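Local coordinates for protein 4-phosphoerythronate dehydrogenase (Lactobacillus jensenii, PDB 4PRK) that probably interconverts pyruvate and D-lactate with NAD(H), as a D-lactate dehydrogenase of the D-isomer-specific 2-hydroxyacid dehydrogenase family, at residues A[97-109]-A[296-310]. Numbering follows the deposited sequence.
Sequences NVPVYSPRAIAEM and SAYFTKTSVRNMIEI
The side-chain amide of N306, which bonds across to Y101, has its OD1 gripped by two nitrogens of R305, NE and NH1, the latter at 2.7 Å. OD1 lies in the plane of the R305 guanidinium, which meets it side-on, so the amide is held from its oxygen end. Its ND2 reaches Y101 O at 2.9 Å, with an N-H...O angle of 168° and the donor nearly in line with the C=O bond; Y179 OH of the third subunit is a second partner of ND2. One face of the Y101 ring is taken by M307 in a Met-aromatic contact. M307 CE sits 3.5 Å from the Y101 ring centroid, a CH-pi approach, and SD lies over the same face. The M307 chain is extended to SD and then bends (chi3 -128°), which lays the methyl over the ring.

These segments are the two connections between the domains of the family's fold: 97-109 follows the end strand 94-96 of the five-stranded sheet into helix 103-118, and 296-310 follows the end strand 290-292 of the Rossmann sheet into helix 301-319. S102 and T300 N-cap these two helices, and E143 of the second subunit binds both hydroxyls.

Beside the caps, S303 OG donates to a lone pair of Y298 O at 2.7 Å, while T300 N binds the same oxygen. The hydroxyl also rests against S102 CB and A105 CB. Farther along, A297 CB packs between I106 CG1, at 3.7 Å, and M109 CB, at 3.6 Å. M109 bends so that CE touches S296 OG, a buried hydroxyl without a polar partner in the model. Toward the five-stranded sheet, V98 CG2 meets I310 CG2 at 4.0 Å, with F326 also against I310.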
ATOM      1  N   ASN A  97       0.108  23.946 -22.832  1.00 50.85           N
ATOM      2  CA  ASN A  97       1.335  23.315 -22.412  1.00 47.27           C
ATOM      3  C   ASN A  97       1.036  21.991 -21.751  1.00 47.42           C
ATOM      4  O   ASN A  97      -0.139  21.632 -21.555  1.00 43.96           O
ATOM      5  CB  ASN A  97       2.088  24.263 -21.449  1.00 45.20           C
ATOM      6  CG  ASN A  97       1.449  24.332 -20.074  1.00 43.71           C
ATOM      7  OD1 ASN A  97       0.261  24.000 -19.882  1.00 42.43           O
ATOM      8  ND2 ASN A  97       2.241  24.758 -19.092  1.00 44.87           N
ATOM      9  N   VAL A  98       2.111  21.298 -21.358  1.00 52.00           N
ATOM     10  CA  VAL A  98       2.007  20.064 -20.564  1.00 48.95           C
ATOM     11  C   VAL A  98       2.607  20.252 -19.148  1.00 51.07           C
ATOM     12  O   VAL A  98       3.813  20.085 -18.904  1.00 52.82           O
ATOM     13  CB  VAL A  98       2.587  18.846 -21.323  1.00 44.67           C
ATOM     14  CG1 VAL A  98       2.315  17.573 -20.542  1.00 46.42           C
ATOM     15  CG2 VAL A  98       1.935  18.741 -22.698  1.00 49.35           C
ATOM     16  N   PRO A  99       1.752  20.648 -18.221  1.00 52.82           N
ATOM     17  CA  PRO A  99       2.106  20.758 -16.809  1.00 51.88           C
ATOM     18  C   PRO A  99       2.426  19.431 -16.116  1.00 48.20           C
ATOM     19  O   PRO A  99       3.293  19.395 -15.273  1.00 54.93           O
ATOM     20  CB  PRO A  99       0.881  21.429 -16.191  1.00 53.77           C
ATOM     21  CG  PRO A  99      -0.214  21.207 -17.154  1.00 54.73           C
ATOM     22  CD  PRO A  99       0.426  21.208 -18.494  1.00 53.35           C
ATOM     23  N   VAL A 100       1.714  18.368 -16.450  1.00 51.46           N
ATOM     24  CA  VAL A 100       1.854  17.103 -15.741  1.00 53.45           C
ATOM     25  C   VAL A 100       2.289  15.965 -16.671  1.00 55.44           C
ATOM     26  O   VAL A 100       1.446  15.262 -17.210  1.00 52.47           O
ATOM     27  CB  VAL A 100       0.507  16.746 -15.073  1.00 56.30           C
ATOM     28  CG1 VAL A 100       0.533  15.379 -14.428  1.00 55.41           C
ATOM     29  CG2 VAL A 100       0.117  17.807 -14.061  1.00 58.49           C
ATOM     30  N   TYR A 101       3.608  15.806 -16.880  1.00 57.39           N
ATOM     31  CA  TYR A 101       4.154  14.745 -17.733  1.00 49.98           C
ATOM     32  C   TYR A 101       3.921  13.319 -17.218  1.00 47.68           C
ATOM     33  O   TYR A 101       3.165  12.543 -17.784  1.00 38.36           O
ATOM     34  CB  TYR A 101       5.672  14.810 -17.625  1.00 51.60           C
ATOM     35  CG  TYR A 101       6.423  16.023 -18.087  1.00 59.76           C
ATOM     36  CD1 TYR A 101       5.894  16.920 -19.001  1.00 66.80           C
ATOM     37  CD2 TYR A 101       7.718  16.233 -17.643  1.00 62.47           C
ATOM     38  CE1 TYR A 101       6.634  18.009 -19.435  1.00 65.73           C
ATOM     39  CE2 TYR A 101       8.463  17.311 -18.071  1.00 62.11           C
ATOM     40  CZ  TYR A 101       7.920  18.194 -18.964  1.00 64.54           C
ATOM     41  OH  TYR A 101       8.670  19.255 -19.371  1.00 62.84           O
ATOM     42  N   SER A 102       4.517  13.040 -16.063  1.00 38.47           N
ATOM     43  CA  SER A 102       4.196  11.908 -15.214  1.00 33.55           C
ATOM     44  C   SER A 102       4.732  12.191 -13.822  1.00 35.25           C
ATOM     45  O   SER A 102       5.932  12.057 -13.609  1.00 31.62           O
ATOM     46  CB  SER A 102       4.808  10.625 -15.785  1.00 32.20           C
ATOM     47  OG  SER A 102       4.884   9.591 -14.840  1.00 28.27           O
ATOM     48  N   PRO A 103       3.887  12.560 -12.862  1.00 31.06           N
ATOM     49  CA  PRO A 103       4.491  12.814 -11.545  1.00 29.18           C
ATOM     50  C   PRO A 103       5.207  11.602 -10.956  1.00 24.92           C
ATOM     51  O   PRO A 103       6.156  11.794 -10.242  1.00 22.83           O
ATOM     52  CB  PRO A 103       3.319  13.238 -10.660  1.00 29.52           C
ATOM     53  CG  PRO A 103       2.103  12.832 -11.360  1.00 33.09           C
ATOM     54  CD  PRO A 103       2.420  13.032 -12.773  1.00 31.70           C
ATOM     55  N   ARG A 104       4.744  10.392 -11.230  1.00 24.28           N
ATOM     56  CA  ARG A 104       5.423   9.192 -10.759  1.00 23.25           C
ATOM     57  C   ARG A 104       6.859   9.023 -11.286  1.00 23.25           C
ATOM     58  O   ARG A 104       7.701   8.496 -10.599  1.00 26.24           O
ATOM     59  CB  ARG A 104       4.588   7.948 -11.005  1.00 24.92           C
ATOM     60  CG  ARG A 104       3.497   7.717  -9.972  1.00 26.12           C
ATOM     61  CD  ARG A 104       4.044   7.320  -8.622  1.00 26.84           C
ATOM     62  NE  ARG A 104       4.581   5.970  -8.594  1.00 30.09           N
ATOM     63  CZ  ARG A 104       4.104   4.980  -7.849  1.00 32.01           C
ATOM     64  NH1 ARG A 104       3.070   5.175  -7.055  1.00 33.81           N
ATOM     65  NH2 ARG A 104       4.670   3.796  -7.893  1.00 27.11           N
ATOM     66  N   ALA A 105       7.119   9.423 -12.522  1.00 24.99           N
ATOM     67  CA  ALA A 105       8.474   9.369 -13.092  1.00 23.53           C
ATOM     68  C   ALA A 105       9.412  10.099 -12.162  1.00 22.85           C
ATOM     69  O   ALA A 105      10.413   9.578 -11.705  1.00 21.60           O
ATOM     70  CB  ALA A 105       8.511  10.004 -14.466  1.00 22.54           C
ATOM     71  N   ILE A 106       9.051  11.317 -11.843  1.00 23.53           N
ATOM     72  CA  ILE A 106       9.913  12.098 -10.980  1.00 25.05           C
ATOM     73  C   ILE A 106       9.967  11.581  -9.546  1.00 25.55           C
ATOM     74  O   ILE A 106      11.048  11.492  -8.972  1.00 23.52           O
ATOM     75  CB  ILE A 106       9.541  13.580 -11.078  1.00 27.40           C
ATOM     76  CG1 ILE A 106       9.900  14.006 -12.495  1.00 31.51           C
ATOM     77  CG2 ILE A 106      10.293  14.420 -10.065  1.00 26.11           C
ATOM     78  CD1 ILE A 106       9.127  15.166 -13.007  1.00 33.63           C
ATOM     79  N   ALA A 107       8.813  11.211  -8.985  1.00 24.59           N
ATOM     80  CA  ALA A 107       8.773  10.771  -7.616  1.00 22.69           C
ATOM     81  C   ALA A 107       9.616   9.514  -7.446  1.00 22.26           C
ATOM     82  O   ALA A 107      10.331   9.346  -6.471  1.00 18.56           O
ATOM     83  CB  ALA A 107       7.356  10.491  -7.229  1.00 23.33           C
ATOM     84  N   GLU A 108       9.603   8.662  -8.457  1.00 23.99           N
ATOM     85  CA  GLU A 108      10.318   7.384  -8.376  1.00 24.07           C
ATOM     86  C   GLU A 108      11.822   7.580  -8.451  1.00 23.39           C
ATOM     87  O   GLU A 108      12.621   6.820  -7.860  1.00 24.70           O
ATOM     88  CB  GLU A 108       9.803   6.405  -9.451  1.00 23.64           C
ATOM     89  CG  GLU A 108       8.448   5.807  -9.113  1.00 22.17           C
ATOM     90  CD  GLU A 108       7.878   4.829 -10.140  1.00 23.55           C
ATOM     91  OE1 GLU A 108       8.623   4.337 -11.031  1.00 21.19           O
ATOM     92  OE2 GLU A 108       6.680   4.484 -10.012  1.00 20.69           O
ATOM     93  N   MET A 109      12.232   8.614  -9.144  1.00 24.50           N
ATOM     94  CA  MET A 109      13.672   8.929  -9.235  1.00 25.24           C
ATOM     95  C   MET A 109      14.109   9.415  -7.819  1.00 24.83           C
ATOM     96  O   MET A 109      15.112   8.972  -7.256  1.00 25.11           O
ATOM     97  CB  MET A 109      13.962   9.981 -10.333  1.00 23.33           C
ATOM     98  CG  MET A 109      15.413  10.431 -10.392  1.00 26.87           C
ATOM     99  SD  MET A 109      16.540   9.087 -10.851  1.00 30.60           S
ATOM    100  CE  MET A 109      17.172   9.767 -12.371  1.00 31.20           C
ATOM    101  N   SER A 296      17.176  14.017 -15.389  1.00 30.71           N
ATOM    102  CA  SER A 296      16.483  12.977 -16.065  1.00 27.23           C
ATOM    103  C   SER A 296      15.374  12.330 -15.203  1.00 29.52           C
ATOM    104  O   SER A 296      14.890  11.199 -15.523  1.00 25.50           O
ATOM    105  CB  SER A 296      17.523  11.942 -16.530  1.00 28.94           C
ATOM    106  OG  SER A 296      18.276  11.349 -15.430  1.00 28.35           O
ATOM    107  N   ALA A 297      14.967  12.955 -14.088  1.00 28.56           N
ATOM    108  CA  ALA A 297      13.880  12.292 -13.282  1.00 26.53           C
ATOM    109  C   ALA A 297      12.649  12.048 -14.193  1.00 24.83           C
ATOM    110  O   ALA A 297      11.966  11.035 -14.117  1.00 27.04           O
ATOM    111  CB  ALA A 297      13.492  13.122 -12.062  1.00 25.08           C
ATOM    112  N   TYR A 298      12.378  12.966 -15.094  1.00 24.65           N
ATOM    113  CA  TYR A 298      11.212  12.846 -15.975  1.00 24.66           C
ATOM    114  C   TYR A 298      11.343  11.744 -17.036  1.00 24.57           C
ATOM    115  O   TYR A 298      10.352  11.409 -17.672  1.00 24.67           O
ATOM    116  CB  TYR A 298      10.967  14.183 -16.727  1.00 25.05           C
ATOM    117  CG  TYR A 298      11.927  14.270 -17.914  1.00 29.42           C
ATOM    118  CD1 TYR A 298      13.236  14.716 -17.763  1.00 30.62           C
ATOM    119  CD2 TYR A 298      11.541  13.826 -19.170  1.00 30.03           C
ATOM    120  CE1 TYR A 298      14.109  14.736 -18.831  1.00 30.55           C
ATOM    121  CE2 TYR A 298      12.419  13.823 -20.239  1.00 33.59           C
ATOM    122  CZ  TYR A 298      13.694  14.265 -20.069  1.00 31.99           C
ATOM    123  OH  TYR A 298      14.550  14.225 -21.153  1.00 35.32           O
ATOM    124  N   PHE A 299      12.528  11.186 -17.262  1.00 24.84           N
ATOM    125  CA  PHE A 299      12.804  10.561 -18.558  1.00 25.85           C
ATOM    126  C   PHE A 299      12.383   9.082 -18.547  1.00 26.61           C
ATOM    127  O   PHE A 299      13.256   8.165 -18.402  1.00 31.57           O
ATOM    128  CB  PHE A 299      14.306  10.751 -18.875  1.00 27.21           C
ATOM    129  CG  PHE A 299      14.729  10.288 -20.245  1.00 27.71           C
ATOM    130  CD1 PHE A 299      13.953  10.549 -21.367  1.00 27.70           C
ATOM    131  CD2 PHE A 299      15.946   9.657 -20.419  1.00 28.83           C
ATOM    132  CE1 PHE A 299      14.356  10.110 -22.613  1.00 27.67           C
ATOM    133  CE2 PHE A 299      16.361   9.241 -21.669  1.00 29.65           C
ATOM    134  CZ  PHE A 299      15.563   9.486 -22.767  1.00 27.67           C
ATOM    135  N   THR A 300      11.062   8.857 -18.610  1.00 24.44           N
ATOM    136  CA  THR A 300      10.473   7.522 -18.832  1.00 27.46           C
ATOM    137  C   THR A 300       9.668   7.530 -20.128  1.00 28.46           C
ATOM    138  O   THR A 300       9.413   8.582 -20.703  1.00 27.72           O
ATOM    139  CB  THR A 300       9.493   7.152 -17.721  1.00 27.86           C
ATOM    140  OG1 THR A 300       8.398   8.086 -17.729  1.00 29.84           O
ATOM    141  CG2 THR A 300      10.205   7.254 -16.377  1.00 30.13           C
ATOM    142  N   LYS A 301       9.285   6.342 -20.581  1.00 30.01           N
ATOM    143  CA  LYS A 301       8.473   6.179 -21.778  1.00 31.21           C
ATOM    144  C   LYS A 301       7.134   6.875 -21.605  1.00 30.53           C
ATOM    145  O   LYS A 301       6.629   7.478 -22.505  1.00 25.43           O
ATOM    146  CB  LYS A 301       8.159   4.714 -22.000  1.00 32.06           C
ATOM    147  CG  LYS A 301       9.364   3.809 -22.194  1.00 38.88           C
ATOM    148  CD  LYS A 301       9.727   3.672 -23.657  1.00 46.67           C
ATOM    149  CE  LYS A 301      10.595   2.447 -23.890  1.00 54.48           C
ATOM    150  NZ  LYS A 301      10.826   2.339 -25.366  1.00 61.51           N
ATOM    151  N   THR A 302       6.541   6.755 -20.423  1.00 30.99           N
ATOM    152  CA  THR A 302       5.316   7.446 -20.169  1.00 30.01           C
ATOM    153  C   THR A 302       5.505   8.955 -20.357  1.00 29.82           C
ATOM    154  O   THR A 302       4.634   9.607 -20.896  1.00 27.48           O
ATOM    155  CB  THR A 302       4.814   7.155 -18.747  1.00 31.82           C
ATOM    156  OG1 THR A 302       4.838   5.737 -18.517  1.00 30.37           O
ATOM    157  CG2 THR A 302       3.343   7.771 -18.536  1.00 32.01           C
ATOM    158  N   SER A 303       6.604   9.542 -19.893  1.00 29.07           N
ATOM    159  CA  SER A 303       6.638  10.998 -19.913  1.00 31.63           C
ATOM    160  C   SER A 303       6.711  11.424 -21.344  1.00 31.64           C
ATOM    161  O   SER A 303       6.001  12.342 -21.784  1.00 28.02           O
ATOM    162  CB  SER A 303       7.826  11.626 -19.139  1.00 31.86           C
ATOM    163  OG  SER A 303       7.678  11.527 -17.728  1.00 29.48           O
ATOM    164  N   VAL A 304       7.642  10.794 -22.053  1.00 32.93           N
ATOM    165  CA  VAL A 304       7.950  11.222 -23.405  1.00 32.34           C
ATOM    166  C   VAL A 304       6.669  11.075 -24.259  1.00 29.86           C
ATOM    167  O   VAL A 304       6.309  11.974 -24.994  1.00 30.66           O
ATOM    168  CB  VAL A 304       9.134  10.435 -23.966  1.00 35.84           C
ATOM    169  CG1 VAL A 304       9.302  10.651 -25.482  1.00 36.86           C
ATOM    170  CG2 VAL A 304      10.381  10.844 -23.225  1.00 35.33           C
ATOM    171  N   ARG A 305       5.943   9.988 -24.079  1.00 29.32           N
ATOM    172  CA  ARG A 305       4.696   9.829 -24.772  1.00 33.25           C
ATOM    173  C   ARG A 305       3.647  10.897 -24.391  1.00 36.16           C
ATOM    174  O   ARG A 305       2.985  11.440 -25.262  1.00 32.95           O
ATOM    175  CB  ARG A 305       4.126   8.467 -24.494  1.00 35.34           C
ATOM    176  CG  ARG A 305       2.813   8.285 -25.194  1.00 39.96           C
ATOM    177  CD  ARG A 305       1.965   7.270 -24.513  1.00 42.30           C
ATOM    178  NE  ARG A 305       1.375   7.808 -23.302  1.00 44.85           N
ATOM    179  CZ  ARG A 305       0.613   7.088 -22.489  1.00 49.12           C
ATOM    180  NH1 ARG A 305       0.102   7.622 -21.388  1.00 49.10           N
ATOM    181  NH2 ARG A 305       0.370   5.819 -22.778  1.00 48.47           N
ATOM    182  N   ASN A 306       3.488  11.165 -23.089  1.00 29.83           N
ATOM    183  CA  ASN A 306       2.523  12.129 -22.623  1.00 31.26           C
ATOM    184  C   ASN A 306       2.823  13.509 -23.117  1.00 32.22           C
ATOM    185  O   ASN A 306       1.905  14.229 -23.489  1.00 31.97           O
ATOM    186  CB  ASN A 306       2.368  12.095 -21.111  1.00 30.31           C
ATOM    187  CG  ASN A 306       1.605  10.867 -20.657  1.00 34.62           C
ATOM    188  OD1 ASN A 306       1.060  10.098 -21.490  1.00 34.72           O
ATOM    189  ND2 ASN A 306       1.568  10.635 -19.346  1.00 36.82           N
ATOM    190  N   MET A 307       4.088  13.855 -23.208  1.00 31.54           N
ATOM    191  CA  MET A 307       4.445  15.155 -23.724  1.00 34.82           C
ATOM    192  C   MET A 307       3.957  15.355 -25.156  1.00 39.12           C
ATOM    193  O   MET A 307       3.531  16.456 -25.520  1.00 39.03           O
ATOM    194  CB  MET A 307       5.952  15.386 -23.638  1.00 39.43           C
ATOM    195  CG  MET A 307       6.430  15.670 -22.212  1.00 46.74           C
ATOM    196  SD  MET A 307       8.226  15.885 -22.050  1.00 51.14           S
ATOM    197  CE  MET A 307       8.633  14.752 -20.733  1.00 60.89           C
ATOM    198  N   ILE A 308       4.013  14.299 -25.959  1.00 41.45           N
ATOM    199  CA  ILE A 308       3.473  14.329 -27.314  1.00 39.32           C
ATOM    200  C   ILE A 308       1.953  14.242 -27.289  1.00 40.41           C
ATOM    201  O   ILE A 308       1.263  15.118 -27.844  1.00 38.94           O
ATOM    202  CB  ILE A 308       4.075  13.180 -28.128  1.00 45.06           C
ATOM    203  CG1 ILE A 308       5.508  13.544 -28.518  1.00 49.46           C
ATOM    204  CG2 ILE A 308       3.251  12.902 -29.367  1.00 49.88           C
ATOM    205  CD1 ILE A 308       6.334  12.353 -28.939  1.00 55.07           C
ATOM    206  N   GLU A 309       1.405  13.219 -26.631  1.00 32.88           N
ATOM    207  CA  GLU A 309      -0.011  12.956 -26.796  1.00 36.38           C
ATOM    208  C   GLU A 309      -0.944  13.952 -26.083  1.00 43.57           C
ATOM    209  O   GLU A 309      -2.082  14.201 -26.569  1.00 40.34           O
ATOM    210  CB  GLU A 309      -0.365  11.503 -26.460  1.00 35.30           C
ATOM    211  CG  GLU A 309       0.336  10.558 -27.411  1.00 34.73           C
ATOM    212  CD  GLU A 309      -0.102   9.122 -27.257  1.00 42.03           C
ATOM    213  OE1 GLU A 309      -0.980   8.819 -26.401  1.00 38.74           O
ATOM    214  OE2 GLU A 309       0.445   8.302 -28.041  1.00 46.10           O
ATOM    215  N   ILE A 310      -0.486  14.532 -24.963  1.00 38.70           N
ATOM    216  CA  ILE A 310      -1.292  15.542 -24.289  1.00 41.06           C
ATOM    217  C   ILE A 310      -1.339  16.880 -25.067  1.00 38.57           C
ATOM    218  O   ILE A 310      -2.425  17.443 -25.247  1.00 38.24           O
ATOM    219  CB  ILE A 310      -0.865  15.766 -22.819  1.00 42.91           C
ATOM    220  CG1 ILE A 310      -1.186  14.476 -22.000  1.00 43.63           C
ATOM    221  CG2 ILE A 310      -1.607  16.972 -22.239  1.00 42.26           C
ATOM    222  CD1 ILE A 310      -0.707  14.477 -20.553  1.00 41.35           C
TER